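Long-range contact in 273aa long hypothetical dTDP-4-dehydrorhamnose reductase (Sulfolobus tokodaii, PDB 2GGS), which binds NADPH in a Rossmann-type fold and is probably a dTDP-4-dehydrorhamnose reductase, an oxidoreductase of the RmlD family: residues 220-225 with 266-271. Sequence-based numbering, arbitrary orientation.
Sequences KIKEKF and LDLDGM
The last turn of helix 214-224, with Lys224 N hydrogen-bonded to Lys220 O (2.8 Å) and Phe225 first to leave helical phi/psi, faces the 3-10 segment 268-270, followed by Met271, whose N hydrogen-bonds to Leu268 O (3.1 Å). Nearest CA atoms are those of Ile221 and Leu268, 8.0 Å apart; no hydrogen bond crosses. Apolar packing dominates. Leu268 (chi1 m, chi2 t) sits centrally, its CD1 3.9 Å from Ile221 CG2 and 3.7 Å from Lys224 CD: branched aliphatics fill the middle while a lysine lends its methylenes. Flexible, unbranched Met271 (chi1 m, chi2 t, chi3 m) brings CE to 3.9 Å from Phe225 CE2, at the ring edge, and SD to 4.3 Å from Ile221 CD1. At the margin Lys220 CE meets Leu266 CD2 (4.0 Å). The one polar link is a salt bridge: extended Lys224 (chi1 to chi3 t) puts NZ 3.6 Å from Asp269 OD1. Helix 160-169 lies alongside, Val164 and Tyr165 against Ile221, while Asp267 salt-bridges Arg187. The C-terminal tail thus packs on helix 214-224, the Met271 side chain about 12 Å from the bound NADPH. The chemistry implies a small apolar patch, buried at Ile221 and Leu268, with one long charge pair on its solvent side.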
loop_
_atom_site.group_PDB
_atom_site.type_symbol
_atom_site.label_atom_id
_atom_site.label_comp_id
_atom_site.label_asym_id
_atom_site.label_seq_id
_atom_site.Cartn_x
_atom_site.Cartn_y
_atom_site.Cartn_z
ATOM N N LYS A 220 21.444 -4.224 6.069
ATOM C CA LYS A 220 20.910 -4.422 7.424
ATOM C C LYS A 220 20.319 -5.798 7.531
ATOM O O LYS A 220 20.583 -6.479 8.539
ATOM C CB LYS A 220 19.800 -3.435 7.829
ATOM C CG LYS A 220 20.253 -2.061 8.173
ATOM C CD LYS A 220 19.060 -1.267 8.695
ATOM C CE LYS A 220 18.803 -1.603 10.159
ATOM N NZ LYS A 220 20.014 -1.209 10.950
ATOM N N ILE A 221 19.531 -6.235 6.534
ATOM C CA ILE A 221 18.955 -7.562 6.670
ATOM C C ILE A 221 20.009 -8.667 6.488
ATOM O O ILE A 221 19.957 -9.669 7.194
ATOM C CB ILE A 221 17.591 -7.862 5.928
ATOM C CG1 ILE A 221 17.728 -8.941 4.866
ATOM C CG2 ILE A 221 16.721 -6.627 5.564
ATOM C CD1 ILE A 221 16.444 -9.506 4.471
ATOM N N LYS A 222 20.985 -8.452 5.610
ATOM C CA LYS A 222 22.162 -9.344 5.526
ATOM C C LYS A 222 22.876 -9.474 6.883
ATOM O O LYS A 222 23.089 -10.587 7.350
ATOM C CB LYS A 222 23.137 -8.884 4.433
ATOM C CG LYS A 222 24.239 -9.894 4.087
ATOM C CD LYS A 222 25.098 -9.424 2.962
ATOM C CE LYS A 222 26.538 -9.991 3.002
ATOM N NZ LYS A 222 26.640 -11.357 3.535
ATOM N N GLU A 223 23.229 -8.336 7.494
ATOM C CA GLU A 223 23.878 -8.274 8.819
ATOM C C GLU A 223 22.995 -8.947 9.861
ATOM O O GLU A 223 23.482 -9.743 10.685
ATOM C CB GLU A 223 24.155 -6.807 9.225
ATOM C CG GLU A 223 24.764 -6.582 10.674
ATOM C CD GLU A 223 24.701 -5.115 11.208
ATOM O OE1 GLU A 223 25.516 -4.779 12.082
ATOM O OE2 GLU A 223 23.841 -4.276 10.787
ATOM N N LYS A 224 21.695 -8.648 9.816
ATOM C CA LYS A 224 20.762 -9.146 10.841
ATOM C C LYS A 224 20.803 -10.671 10.966
ATOM O O LYS A 224 20.745 -11.214 12.074
ATOM C CB LYS A 224 19.331 -8.658 10.575
ATOM C CG LYS A 224 18.379 -8.840 11.772
ATOM C CD LYS A 224 17.247 -7.816 11.764
ATOM C CE LYS A 224 16.395 -7.899 13.038
ATOM N NZ LYS A 224 15.216 -8.789 12.852
ATOM N N PHE A 225 20.915 -11.343 9.827
ATOM C CA PHE A 225 20.750 -12.805 9.762
ATOM C C PHE A 225 21.970 -13.538 9.232
ATOM O O PHE A 225 21.878 -14.715 8.830
ATOM C CB PHE A 225 19.507 -13.133 8.921
ATOM C CG PHE A 225 18.267 -12.443 9.408
ATOM C CD1 PHE A 225 17.726 -12.772 10.646
ATOM C CD2 PHE A 225 17.642 -11.448 8.643
ATOM C CE1 PHE A 225 16.591 -12.137 11.131
ATOM C CE2 PHE A 225 16.491 -10.804 9.115
ATOM C CZ PHE A 225 15.968 -11.160 10.381
ATOM N N LEU A 266 11.780 1.083 11.642
ATOM C CA LEU A 266 11.913 -0.111 10.806
ATOM C C LEU A 266 11.504 -1.373 11.581
ATOM O O LEU A 266 11.994 -1.629 12.688
ATOM C CB LEU A 266 13.324 -0.291 10.290
ATOM C CG LEU A 266 13.507 -1.476 9.317
ATOM C CD1 LEU A 266 12.739 -1.156 8.002
ATOM C CD2 LEU A 266 14.975 -1.769 9.040
ATOM N N ASP A 267 10.590 -2.137 10.998
ATOM C CA ASP A 267 10.045 -3.308 11.613
ATOM C C ASP A 267 10.346 -4.603 10.838
ATOM O O ASP A 267 9.488 -5.191 10.315
ATOM C CB ASP A 267 8.543 -3.116 11.836
ATOM C CG ASP A 267 7.873 -4.298 12.463
ATOM O OD1 ASP A 267 8.443 -4.917 13.315
ATOM O OD2 ASP A 267 6.774 -4.597 12.068
ATOM N N LEU A 268 11.588 -5.033 10.809
ATOM C CA LEU A 268 11.884 -6.281 10.159
ATOM C C LEU A 268 11.213 -7.546 10.682
ATOM O O LEU A 268 11.068 -8.489 9.962
ATOM C CB LEU A 268 13.373 -6.489 9.990
ATOM C CG LEU A 268 14.093 -5.431 9.178
ATOM C CD1 LEU A 268 15.563 -5.696 9.171
ATOM C CD2 LEU A 268 13.546 -5.406 7.787
ATOM N N ASP A 269 10.814 -7.555 11.929
ATOM C CA ASP A 269 10.015 -8.647 12.437
ATOM C C ASP A 269 8.638 -8.790 11.736
ATOM O O ASP A 269 7.952 -9.734 11.935
ATOM C CB ASP A 269 9.793 -8.508 13.933
ATOM C CG ASP A 269 11.043 -8.819 14.779
ATOM O OD1 ASP A 269 12.013 -9.346 14.301
ATOM O OD2 ASP A 269 10.955 -8.525 15.949
ATOM N N GLY A 270 8.272 -7.800 10.942
ATOM C CA GLY A 270 7.051 -7.838 10.158
ATOM C C GLY A 270 7.168 -8.617 8.871
ATOM O O GLY A 270 6.232 -8.743 8.139
ATOM N N MET A 271 8.369 -9.090 8.610
ATOM C CA MET A 271 8.608 -9.990 7.460
ATOM C C MET A 271 7.981 -11.350 7.750
ATOM O O MET A 271 8.038 -11.857 8.894
ATOM C CB MET A 271 10.104 -10.175 7.204
ATOM C CG MET A 271 10.781 -8.995 6.563
ATOM S SD MET A 271 12.454 -9.412 6.114
ATOM C CE MET A 271 13.229 -9.135 7.666
#